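Local coordinates for yeast glycogen phosphorylase (Saccharomyces cerevisiae, PDB 1YGP), which is a carbohydrate phosphorylase of the GT-B clan, a large enzyme with two sheet-centred domains and a bound pyridoxal-5'-phosphate, at residues L387-A392 with I431-W436; W436-D441 with I501-P506; H610-Q615 with G718-G723; F757-L762 with F824-A829. One frame throughout, in Å; residues are numbered along the deposited sequence.

How the contacts relate
Contacts 1 and 2 belong to the domain built on the mixed sheet, contacts 3 and 4 to the one with the six-stranded parallel sheet. Contact 1 is buried throughout; the other three are partly open, contact 2 at exposed Asp441. Contacts 1 and 2 share helix 425-445 and touch through Phe437. Both are held by rings and aliphatic carbon. Contact 3, about 16 Å from the chain centre and beside the cofactor, combines a salt bridge between loops with packing of the Tyr612 ring. Contact 4, about 15 Å from it between centres, joins aromatic packing to one hydrogen bond at the sheet edge. Chemistry thus follows place: ionic pairing appears near the cofactor, apolar packing between peripheral helices.

Contact 1: L387-A392 with I431-W436; sequences LDWHEA and IYDINW
Asp388 O takes up Ala392 N at 2.9 Å and, more weakly, Glu391 N, fixing the first helical turn from which Trp389 reaches Asp433 and Ile434. The side chain of Asp388 adds a weak N-cap bond, His390 N to OD2. Trp389 is the first residue of helix 389-399, and its CG stands anti to the backbone N (chi1 -159°), which carries the indole across to helix 425-445. The six-membered half of the indole does the touching: Trp389 CZ2 lies 3.6 Å from Asp433 CB, and Trp389 CH2 lies 3.7 Å from Ile434 CG1. Ile434 crosses the tryptophan at about a right angle, offering its CG1 methylene as an aliphatic surface. The Asp433 carboxylate is tilted 54° from the indole plane, and OD2 remains 3.6 Å from Trp389 NE1, so the aspartate contributes through its CB and not through a bond. Phe437 of helix 425-445 also packs edge-to-face with the indole, and Trp393 of helix 389-399 touches Ile434; Leu246 packs on both Trp389 and Asp433. The result is a buried helix-to-helix contact in which one large ring bridges the gap, within the layer of helices around the mixed sheet of a GT-B domain.

Contact 2: W436-D441 with I501-P506; sequences WFFLED and IKFYGP. Unlike the reference sequence in segment 436-441: Glu440 (reference Gln).
Helices 425-445 and 498-504, both in the domain of the mixed nine-stranded sheet, meet through a small aromatic cluster made by Phe438, Phe503 and Tyr504, with exposed Asp441 beside it. Phe438 directs its edge at the face of Phe503 in an offset edge-to-face pair; the ring centroids are 5.3 Å apart and the planes stand at 88°. The two side chains run past each other in opposite directions, each with CG trans to its own backbone N (chi1 168° for Phe438, 178° for Phe503), and Phe438 CE1 comes within 3.5 Å of Phe503 CE2. The same CE1 atom of Phe438 is also 3.5 Å from Tyr504 OH. Tyr504 is itself backed by its neighbour, since Phe503 CD2 sits over the centre of one tyrosine face. On the next turn of helix 425-445, Asp441 lays its CB 3.7 Å from Phe503 CZ, while its carbonyl O lies at the ring edge, near the plane and 3.5 Å from Phe503 CE1. Val476 of helix 470-477 packs against both Phe438 and Tyr504, and Lys508 makes a cation-pi contact with Tyr504. Cohesion between the segments therefore comes from ring packing and apolar burial, probably helped by the favourable electrostatics of a ring edge facing a pi face and of a carbonyl oxygen facing ring hydrogens.

Contact 3: H610-Q615 with G718-G723; sequences HEYKRQ and GTEASG
Ionic pairing dominates where Lys613 meets Glu720. Lys613 NZ donates to Glu720 OE2 at 2.9 Å, on the syn lone pair, and makes a weaker, longer bond to OE1 of the same carboxylate. The two side chains cross at about a right angle, and both are bent at chi2 (-81° in the lysine, -75° in the glutamate), which folds their charged ends together. Lys613 NZ also donates to Tyr612 OH at 3.0 Å, so the ammonium has both the phenol oxygen and the carboxylate as acceptors. Of the other hydrogen bonds, one gives Glu720 OE2 a second donor in Ser715 OG, and another engages Thr719 OG1 with Thr716 O. Packing completes the contact. Glu720 CD lies at the edge of the Tyr612 ring, in its plane, with the carboxylate turned 56° from the ring; Tyr612 CE1 is the ring atom nearest Glu720 OE2. Thr719 slides alongside the same ring, bringing its OG1 to 3.5 Å from Tyr612 CD1. Lys613 CG lies over one Tyr612 face, and Tyr612 CD2 in turn sits over the His610 ring. The site borders the cofactor: Gly723 touches pyridoxal-5'-phosphate, the Lys613 side chain is about 5 Å from it, and a phosphate ion forms a long, weak ion pair with NZ. Segment 610-615 leads from strand 601-606 into helix 615-634, and segment 718-723 from strand 710-713 into helix 724-730; these strands are parallel neighbours in the six-stranded sheet, so the contact ties together two adjacent strand-to-helix loops.

Contact 4: F757-L762 with F824-A829; sequences FLFGNL and FESYLA
Phe759 and Tyr827 form the close-packed half of this contact, lying side by side and pointing the same way. Tyr827 CD1 stands over one face of the phenylalanine, 3.5 Å from Phe759 CZ, and Tyr827 CB approaches Phe759 CE2 at 3.7 Å. The rings are inclined by 48°, with centroids 5.3 Å apart, which makes the pair an oblique one. Phe759 can present that face because its CG lies between the backbone N and the carbonyl carbon (chi1 71°), turning the ring alongside the Tyr827 side chain. Ile737 touches both side chains, and the Tyr827 hydroxyl is bonded to Glu712 OE1. The other half is polar and more open. There Ser826 OG accepts from Gly760 N at 3.0 Å along a nearly straight path, the N-H...O angle being 167°. The same Ser826 OG lies 3.3 Å from Phe759 CB and at the edge of the phenylalanine ring, near its plane, so the serine sits where the buried ring gives way to the loop. Beyond Gly760 the segment continues to exposed Leu762, while Asp823 OD1, one residue ahead of segment 824-829, takes up Asn761 N. Strand 757-759 is one of the two edge strands of the parallel sheet within this chain, beside strand 735-739; helix 820-840 packs on this edge and is flanked in turn by helix 615-634, whose Leu617 touches Tyr827.

Contact 1: L387-A392 with I431-W436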
# COMPACT_ATOMS: atom_id res chain seq x y z
N LEU A 387 5.23 32.73 -24.52
CA LEU A 387 4.73 33.01 -25.85
C LEU A 387 3.83 34.23 -25.77
O LEU A 387 3.53 34.76 -24.69
CB LEU A 387 3.92 31.86 -26.43
CG LEU A 387 4.58 30.51 -26.72
CD1 LEU A 387 3.85 29.90 -27.90
CD2 LEU A 387 6.02 30.62 -27.17
N ASP A 388 3.45 34.77 -26.92
CA ASP A 388 2.52 35.88 -26.94
C ASP A 388 1.18 35.30 -26.52
O ASP A 388 0.83 34.18 -26.93
CB ASP A 388 2.45 36.45 -28.35
CG ASP A 388 1.41 37.55 -28.55
OD1 ASP A 388 1.46 38.54 -27.80
OD2 ASP A 388 0.57 37.43 -29.45
N TRP A 389 0.38 36.08 -25.80
CA TRP A 389 -0.94 35.62 -25.38
C TRP A 389 -1.72 35.15 -26.58
O TRP A 389 -2.32 34.08 -26.58
CB TRP A 389 -1.71 36.74 -24.71
CG TRP A 389 -2.84 36.25 -23.82
CD1 TRP A 389 -2.66 36.17 -22.46
CD2 TRP A 389 -4.10 35.88 -24.20
NE1 TRP A 389 -3.81 35.76 -21.97
CE2 TRP A 389 -4.69 35.57 -22.97
CE3 TRP A 389 -4.83 35.75 -25.39
CZ2 TRP A 389 -6.01 35.14 -22.91
CZ3 TRP A 389 -6.15 35.31 -25.33
CH2 TRP A 389 -6.74 35.01 -24.10
N HIS A 390 -1.67 35.89 -27.68
CA HIS A 390 -2.45 35.46 -28.81
C HIS A 390 -1.86 34.29 -29.56
O HIS A 390 -2.63 33.49 -30.10
CB HIS A 390 -2.67 36.67 -29.69
CG HIS A 390 -3.77 37.52 -29.06
ND1 HIS A 390 -3.67 38.64 -28.34
CD2 HIS A 390 -5.10 37.18 -29.12
CE1 HIS A 390 -4.87 38.98 -27.94
NE2 HIS A 390 -5.72 38.10 -28.42
N GLU A 391 -0.55 34.07 -29.55
CA GLU A 391 0.00 32.95 -30.30
C GLU A 391 -0.29 31.66 -29.54
O GLU A 391 -0.69 30.65 -30.12
CB GLU A 391 1.47 33.18 -30.45
CG GLU A 391 2.20 32.23 -31.38
CD GLU A 391 3.73 32.27 -31.17
OE1 GLU A 391 4.30 33.35 -30.98
OE2 GLU A 391 4.34 31.20 -31.19
N ALA A 392 -0.16 31.72 -28.21
CA ALA A 392 -0.43 30.63 -27.29
C ALA A 392 -1.88 30.18 -27.40
O ALA A 392 -2.18 28.99 -27.63
CB ALA A 392 -0.17 31.10 -25.87
N ILE A 431 -9.09 33.22 -17.31
CA ILE A 431 -10.46 33.02 -17.74
C ILE A 431 -11.13 34.37 -18.01
O ILE A 431 -11.87 34.50 -18.99
CB ILE A 431 -11.25 32.23 -16.68
CG1 ILE A 431 -10.60 30.86 -16.58
CG2 ILE A 431 -12.72 32.04 -17.08
CD1 ILE A 431 -11.18 29.88 -15.53
N TYR A 432 -10.84 35.41 -17.22
CA TYR A 432 -11.38 36.72 -17.52
C TYR A 432 -10.84 37.21 -18.86
O TYR A 432 -11.63 37.66 -19.69
CB TYR A 432 -11.03 37.70 -16.42
CG TYR A 432 -11.94 37.60 -15.20
CD1 TYR A 432 -13.20 37.02 -15.32
CD2 TYR A 432 -11.54 38.12 -13.96
CE1 TYR A 432 -14.08 36.98 -14.25
CE2 TYR A 432 -12.42 38.08 -12.88
CZ TYR A 432 -13.68 37.50 -13.04
OH TYR A 432 -14.58 37.43 -11.99
N ASP A 433 -9.55 37.05 -19.14
CA ASP A 433 -8.99 37.47 -20.42
C ASP A 433 -9.58 36.76 -21.62
O ASP A 433 -10.01 37.41 -22.58
CB ASP A 433 -7.49 37.25 -20.45
CG ASP A 433 -6.64 38.30 -19.76
OD1 ASP A 433 -7.13 39.10 -18.96
OD2 ASP A 433 -5.45 38.31 -20.04
N ILE A 434 -9.63 35.43 -21.55
CA ILE A 434 -10.19 34.57 -22.58
C ILE A 434 -11.60 35.06 -22.92
O ILE A 434 -11.93 35.31 -24.08
CB ILE A 434 -10.15 33.11 -22.00
CG1 ILE A 434 -8.71 32.56 -22.12
CG2 ILE A 434 -11.16 32.20 -22.72
CD1 ILE A 434 -8.43 31.20 -21.42
N ASN A 435 -12.42 35.27 -21.89
CA ASN A 435 -13.81 35.71 -22.06
C ASN A 435 -13.89 37.08 -22.70
O ASN A 435 -14.79 37.32 -23.51
CB ASN A 435 -14.54 35.78 -20.72
CG ASN A 435 -16.03 36.05 -20.89
OD1 ASN A 435 -16.76 35.26 -21.47
ND2 ASN A 435 -16.64 37.10 -20.39
N TRP A 436 -12.93 37.96 -22.38
CA TRP A 436 -12.93 39.32 -22.87
C TRP A 436 -12.79 39.34 -24.37
O TRP A 436 -13.66 39.88 -25.07
CB TRP A 436 -11.79 40.15 -22.28
CG TRP A 436 -11.84 41.60 -22.74
CD1 TRP A 436 -10.95 42.03 -23.69
CD2 TRP A 436 -12.73 42.57 -22.33
NE1 TRP A 436 -11.28 43.29 -23.89
CE2 TRP A 436 -12.31 43.66 -23.11
CE3 TRP A 436 -13.80 42.73 -21.44
CZ2 TRP A 436 -12.94 44.90 -23.02
CZ3 TRP A 436 -14.43 43.98 -21.34
CH2 TRP A 436 -14.01 45.05 -22.12

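Contact 2: W436-D441 with I501-P506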
# COMPACT_ATOMS: atom_id res chain seq x y z
N TRP A 436 -12.93 37.96 -22.38
CA TRP A 436 -12.93 39.32 -22.87
C TRP A 436 -12.79 39.34 -24.37
O TRP A 436 -13.66 39.88 -25.07
CB TRP A 436 -11.79 40.15 -22.28
CG TRP A 436 -11.84 41.60 -22.74
CD1 TRP A 436 -10.95 42.03 -23.69
CD2 TRP A 436 -12.73 42.57 -22.33
NE1 TRP A 436 -11.28 43.29 -23.89
CE2 TRP A 436 -12.31 43.66 -23.11
CE3 TRP A 436 -13.80 42.73 -21.44
CZ2 TRP A 436 -12.94 44.90 -23.02
CZ3 TRP A 436 -14.43 43.98 -21.34
CH2 TRP A 436 -14.01 45.05 -22.12
N PHE A 437 -11.72 38.76 -24.88
CA PHE A 437 -11.54 38.76 -26.30
C PHE A 437 -12.69 38.02 -27.00
O PHE A 437 -13.16 38.48 -28.04
CB PHE A 437 -10.21 38.13 -26.61
CG PHE A 437 -9.04 38.91 -26.01
CD1 PHE A 437 -8.84 40.25 -26.33
CD2 PHE A 437 -8.15 38.26 -25.15
CE1 PHE A 437 -7.75 40.93 -25.78
CE2 PHE A 437 -7.07 38.96 -24.61
CZ PHE A 437 -6.86 40.29 -24.93
N PHE A 438 -13.23 36.92 -26.46
CA PHE A 438 -14.33 36.18 -27.08
C PHE A 438 -15.53 37.10 -27.22
O PHE A 438 -16.09 37.22 -28.30
CB PHE A 438 -14.71 34.95 -26.22
CG PHE A 438 -16.01 34.28 -26.60
CD1 PHE A 438 -16.16 33.64 -27.84
CD2 PHE A 438 -17.09 34.31 -25.72
CE1 PHE A 438 -17.38 33.03 -28.18
CE2 PHE A 438 -18.31 33.70 -26.06
CZ PHE A 438 -18.46 33.07 -27.29
N LEU A 439 -15.89 37.82 -26.16
CA LEU A 439 -17.01 38.72 -26.20
C LEU A 439 -16.77 39.91 -27.14
O LEU A 439 -17.72 40.43 -27.75
CB LEU A 439 -17.26 39.10 -24.76
CG LEU A 439 -18.60 38.69 -24.21
CD1 LEU A 439 -19.02 37.29 -24.62
CD2 LEU A 439 -18.49 38.73 -22.74
N GLU A 440 -15.53 40.33 -27.36
CA GLU A 440 -15.23 41.32 -28.37
C GLU A 440 -15.56 40.70 -29.71
O GLU A 440 -16.41 41.22 -30.43
CB GLU A 440 -13.77 41.71 -28.42
CG GLU A 440 -13.38 42.79 -27.44
CD GLU A 440 -11.95 43.30 -27.61
OE1 GLU A 440 -11.22 42.83 -28.49
OE2 GLU A 440 -11.56 44.18 -26.84
N ASP A 441 -15.01 39.54 -30.02
CA ASP A 441 -15.29 38.87 -31.27
C ASP A 441 -16.77 38.70 -31.54
O ASP A 441 -17.22 38.82 -32.69
CB ASP A 441 -14.62 37.53 -31.25
CG ASP A 441 -13.12 37.62 -31.45
OD1 ASP A 441 -12.46 38.48 -30.86
OD2 ASP A 441 -12.61 36.80 -32.22
N ILE A 501 -23.42 28.04 -31.80
CA ILE A 501 -23.54 27.62 -33.19
C ILE A 501 -23.65 28.88 -34.01
O ILE A 501 -23.00 28.93 -35.05
CB ILE A 501 -24.79 26.82 -33.56
CG1 ILE A 501 -25.26 25.87 -32.49
CG2 ILE A 501 -24.43 26.05 -34.81
CD1 ILE A 501 -24.22 24.88 -32.00
N LYS A 502 -24.40 29.90 -33.59
CA LYS A 502 -24.54 31.13 -34.36
C LYS A 502 -23.18 31.76 -34.60
O LYS A 502 -22.83 32.06 -35.73
CB LYS A 502 -25.40 32.17 -33.65
N PHE A 503 -22.39 31.91 -33.54
CA PHE A 503 -21.09 32.53 -33.65
C PHE A 503 -20.01 31.68 -34.32
O PHE A 503 -19.14 32.24 -34.99
CB PHE A 503 -20.68 32.94 -32.23
CG PHE A 503 -19.30 33.55 -32.16
CD1 PHE A 503 -19.08 34.83 -32.68
CD2 PHE A 503 -18.24 32.82 -31.62
CE1 PHE A 503 -17.80 35.36 -32.65
CE2 PHE A 503 -16.96 33.37 -31.61
CZ PHE A 503 -16.73 34.64 -32.12
N TYR A 504 -19.98 30.36 -34.11
CA TYR A 504 -18.92 29.53 -34.67
C TYR A 504 -19.26 28.84 -35.97
O TYR A 504 -18.39 28.53 -36.79
CB TYR A 504 -18.51 28.44 -33.68
CG TYR A 504 -17.67 28.97 -32.55
CD1 TYR A 504 -16.38 29.41 -32.81
CD2 TYR A 504 -18.19 29.04 -31.26
CE1 TYR A 504 -15.60 29.93 -31.79
CE2 TYR A 504 -17.42 29.56 -30.23
CZ TYR A 504 -16.12 30.01 -30.51
OH TYR A 504 -15.35 30.56 -29.49
N GLY A 505 -20.55 28.57 -36.15
CA GLY A 505 -21.01 27.85 -37.31
C GLY A 505 -21.14 26.35 -37.03
O GLY A 505 -20.27 25.74 -36.41
N PRO A 506 -22.19 25.70 -37.54
CA PRO A 506 -22.48 24.28 -37.39
C PRO A 506 -21.34 23.31 -37.52
O PRO A 506 -21.33 22.25 -36.91
CB PRO A 506 -23.54 24.03 -38.41
CG PRO A 506 -23.21 25.05 -39.48
CD PRO A 506 -23.04 26.25 -38.58

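Contact 3: H610-Q615 with G718-G723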
# COMPACT_ATOMS: atom_id res chain seq x y z
N HIS A 610 -32.34 6.16 -10.12
CA HIS A 610 -32.59 7.59 -10.13
C HIS A 610 -34.03 7.72 -10.53
O HIS A 610 -34.42 7.02 -11.47
CB HIS A 610 -31.75 8.31 -11.19
CG HIS A 610 -31.83 9.82 -11.08
ND1 HIS A 610 -32.87 10.65 -10.92
CD2 HIS A 610 -30.70 10.59 -11.13
CE1 HIS A 610 -32.41 11.87 -10.87
NE2 HIS A 610 -31.11 11.83 -10.99
N GLU A 611 -34.83 8.62 -9.95
CA GLU A 611 -36.22 8.75 -10.39
C GLU A 611 -36.46 8.89 -11.89
O GLU A 611 -37.41 8.29 -12.38
CB GLU A 611 -36.85 9.94 -9.73
CG GLU A 611 -37.08 9.82 -8.25
CD GLU A 611 -37.66 11.12 -7.74
OE1 GLU A 611 -36.89 12.04 -7.44
OE2 GLU A 611 -38.89 11.20 -7.66
N TYR A 612 -35.63 9.64 -12.64
CA TYR A 612 -35.81 9.76 -14.08
C TYR A 612 -35.50 8.47 -14.86
O TYR A 612 -35.82 8.35 -16.04
CB TYR A 612 -34.94 10.93 -14.59
CG TYR A 612 -33.52 10.66 -15.06
CD1 TYR A 612 -33.29 10.16 -16.35
CD2 TYR A 612 -32.43 10.91 -14.23
CE1 TYR A 612 -32.01 9.88 -16.79
CE2 TYR A 612 -31.13 10.63 -14.67
CZ TYR A 612 -30.93 10.11 -15.96
OH TYR A 612 -29.65 9.75 -16.38
N LYS A 613 -34.81 7.50 -14.27
CA LYS A 613 -34.56 6.22 -14.94
C LYS A 613 -35.78 5.35 -14.79
O LYS A 613 -35.83 4.25 -15.34
CB LYS A 613 -33.41 5.47 -14.33
CG LYS A 613 -32.13 6.22 -14.38
CD LYS A 613 -31.52 6.06 -15.72
CE LYS A 613 -30.13 6.54 -15.48
NZ LYS A 613 -29.49 6.73 -16.75
N ARG A 614 -36.71 5.81 -13.97
CA ARG A 614 -37.99 5.20 -13.71
C ARG A 614 -37.96 3.74 -13.29
O ARG A 614 -38.78 2.92 -13.71
CB ARG A 614 -38.86 5.41 -14.95
CG ARG A 614 -39.03 6.91 -15.12
CD ARG A 614 -40.28 7.21 -15.85
NE ARG A 614 -40.22 6.67 -17.20
CZ ARG A 614 -41.19 6.87 -18.10
NH1 ARG A 614 -42.28 7.61 -17.77
NH2 ARG A 614 -41.08 6.33 -19.33
N GLN A 615 -37.07 3.39 -12.37
CA GLN A 615 -37.11 2.06 -11.75
C GLN A 615 -38.47 1.91 -11.05
O GLN A 615 -39.04 0.82 -11.00
CB GLN A 615 -36.05 1.85 -10.68
CG GLN A 615 -34.66 1.62 -11.17
CD GLN A 615 -33.90 2.87 -11.59
OE1 GLN A 615 -34.22 4.02 -11.27
NE2 GLN A 615 -32.81 2.66 -12.28
N GLY A 718 -36.94 12.01 -23.65
CA GLY A 718 -36.21 13.24 -23.70
C GLY A 718 -35.13 13.35 -22.64
O GLY A 718 -34.44 14.37 -22.66
N THR A 719 -34.89 12.35 -21.77
CA THR A 719 -33.86 12.50 -20.74
C THR A 719 -32.52 11.82 -20.97
O THR A 719 -31.61 12.09 -20.19
CB THR A 719 -34.36 12.01 -19.38
OG1 THR A 719 -34.72 10.66 -19.56
CG2 THR A 719 -35.53 12.80 -18.83
N GLU A 720 -32.34 10.94 -21.94
CA GLU A 720 -31.08 10.21 -22.07
C GLU A 720 -30.32 10.62 -23.30
O GLU A 720 -30.90 10.71 -24.37
CB GLU A 720 -31.32 8.72 -22.14
CG GLU A 720 -31.97 8.20 -20.86
CD GLU A 720 -31.11 8.06 -19.60
OE1 GLU A 720 -30.02 8.63 -19.48
OE2 GLU A 720 -31.57 7.35 -18.71
N ALA A 721 -29.01 10.86 -23.18
CA ALA A 721 -28.25 11.28 -24.33
C ALA A 721 -27.88 10.11 -25.23
O ALA A 721 -28.14 10.19 -26.43
CB ALA A 721 -26.99 12.01 -23.88
N SER A 722 -27.24 9.06 -24.70
CA SER A 722 -26.94 7.91 -25.53
C SER A 722 -27.30 6.76 -24.62
O SER A 722 -28.49 6.69 -24.25
CB SER A 722 -25.47 7.87 -25.92
OG SER A 722 -25.26 7.09 -27.11
N GLY A 723 -26.41 5.84 -24.24
CA GLY A 723 -26.76 4.80 -23.29
C GLY A 723 -26.12 3.51 -23.72
O GLY A 723 -26.72 2.71 -24.45

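Contact 4: F757-L762 with F824-A829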
# COMPACT_ATOMS: atom_id res chain seq x y z
N PHE A 757 -39.36 -3.24 -28.41
CA PHE A 757 -40.70 -3.01 -27.89
C PHE A 757 -40.70 -1.60 -27.34
O PHE A 757 -40.22 -1.38 -26.23
CB PHE A 757 -41.03 -3.97 -26.76
CG PHE A 757 -41.11 -5.41 -27.23
CD1 PHE A 757 -39.94 -6.15 -27.41
CD2 PHE A 757 -42.34 -5.98 -27.48
CE1 PHE A 757 -40.02 -7.47 -27.86
CE2 PHE A 757 -42.41 -7.29 -27.93
CZ PHE A 757 -41.26 -8.04 -28.12
N LEU A 758 -41.15 -0.62 -28.12
CA LEU A 758 -41.13 0.75 -27.66
C LEU A 758 -42.51 1.13 -27.17
O LEU A 758 -43.49 0.51 -27.58
CB LEU A 758 -40.69 1.63 -28.79
CG LEU A 758 -39.30 1.28 -29.35
CD1 LEU A 758 -39.05 2.04 -30.65
CD2 LEU A 758 -38.25 1.56 -28.28
N PHE A 759 -42.62 2.10 -26.27
CA PHE A 759 -43.90 2.50 -25.73
C PHE A 759 -43.71 3.91 -25.18
O PHE A 759 -42.64 4.52 -25.30
CB PHE A 759 -44.31 1.58 -24.60
CG PHE A 759 -43.47 1.76 -23.33
CD1 PHE A 759 -42.19 1.21 -23.25
CD2 PHE A 759 -43.98 2.51 -22.25
CE1 PHE A 759 -41.43 1.41 -22.10
CE2 PHE A 759 -43.21 2.70 -21.11
CZ PHE A 759 -41.93 2.16 -21.03
N GLY A 760 -44.79 4.36 -24.52
CA GLY A 760 -44.80 5.61 -23.79
C GLY A 760 -44.77 6.82 -24.68
O GLY A 760 -44.69 6.76 -25.91
N ASN A 761 -44.87 7.95 -24.01
CA ASN A 761 -44.86 9.20 -24.74
C ASN A 761 -43.50 9.54 -25.27
O ASN A 761 -42.45 9.11 -24.78
CB ASN A 761 -45.32 10.36 -23.88
CG ASN A 761 -46.81 10.27 -23.64
OD1 ASN A 761 -47.29 9.42 -22.90
ND2 ASN A 761 -47.62 11.16 -24.19
N LEU A 762 -43.65 10.32 -26.33
CA LEU A 762 -42.59 10.91 -27.11
C LEU A 762 -42.24 12.22 -26.43
O LEU A 762 -43.09 12.78 -25.74
CB LEU A 762 -43.08 11.21 -28.51
CG LEU A 762 -43.95 10.22 -29.25
CD1 LEU A 762 -44.59 10.92 -30.42
CD2 LEU A 762 -43.15 9.02 -29.69
N PHE A 824 -48.00 4.46 -17.73
CA PHE A 824 -48.30 3.19 -17.06
C PHE A 824 -49.07 2.19 -17.90
O PHE A 824 -48.63 1.04 -18.08
CB PHE A 824 -49.08 3.42 -15.76
CG PHE A 824 -48.95 2.21 -14.83
CD1 PHE A 824 -47.68 1.80 -14.40
CD2 PHE A 824 -50.08 1.49 -14.44
CE1 PHE A 824 -47.55 0.67 -13.58
CE2 PHE A 824 -49.93 0.36 -13.63
CZ PHE A 824 -48.66 -0.06 -13.19
N GLU A 825 -50.17 2.62 -18.51
CA GLU A 825 -50.97 1.72 -19.31
C GLU A 825 -50.29 1.19 -20.56
O GLU A 825 -50.43 0.01 -20.89
CB GLU A 825 -52.26 2.45 -19.67
CG GLU A 825 -53.37 2.19 -18.64
CD GLU A 825 -53.67 0.70 -18.48
OE1 GLU A 825 -54.05 0.05 -19.46
OE2 GLU A 825 -53.50 0.18 -17.37
N SER A 826 -49.49 2.03 -21.21
CA SER A 826 -48.76 1.68 -22.41
C SER A 826 -47.72 0.65 -22.01
O SER A 826 -47.62 -0.39 -22.67
CB SER A 826 -48.11 2.95 -22.96
OG SER A 826 -47.35 2.85 -24.17
N TYR A 827 -46.98 0.90 -20.92
CA TYR A 827 -45.97 -0.01 -20.39
C TYR A 827 -46.56 -1.40 -20.14
O TYR A 827 -46.04 -2.42 -20.61
CB TYR A 827 -45.42 0.58 -19.10
CG TYR A 827 -44.36 -0.27 -18.43
CD1 TYR A 827 -43.15 -0.52 -19.08
CD2 TYR A 827 -44.60 -0.80 -17.16
CE1 TYR A 827 -42.18 -1.31 -18.47
CE2 TYR A 827 -43.63 -1.58 -16.55
CZ TYR A 827 -42.43 -1.83 -17.21
OH TYR A 827 -41.48 -2.66 -16.64
N LEU A 828 -47.66 -1.46 -19.42
CA LEU A 828 -48.34 -2.73 -19.20
C LEU A 828 -48.79 -3.40 -20.51
O LEU A 828 -48.61 -4.62 -20.68
CB LEU A 828 -49.52 -2.49 -18.30
CG LEU A 828 -49.28 -1.91 -16.93
CD1 LEU A 828 -50.62 -1.74 -16.25
CD2 LEU A 828 -48.38 -2.81 -16.11
N ALA A 829 -49.31 -2.66 -21.49
CA ALA A 829 -49.72 -3.23 -22.77
C ALA A 829 -48.58 -3.87 -23.54
O ALA A 829 -48.69 -4.97 -24.07
CB ALA A 829 -50.32 -2.16 -23.64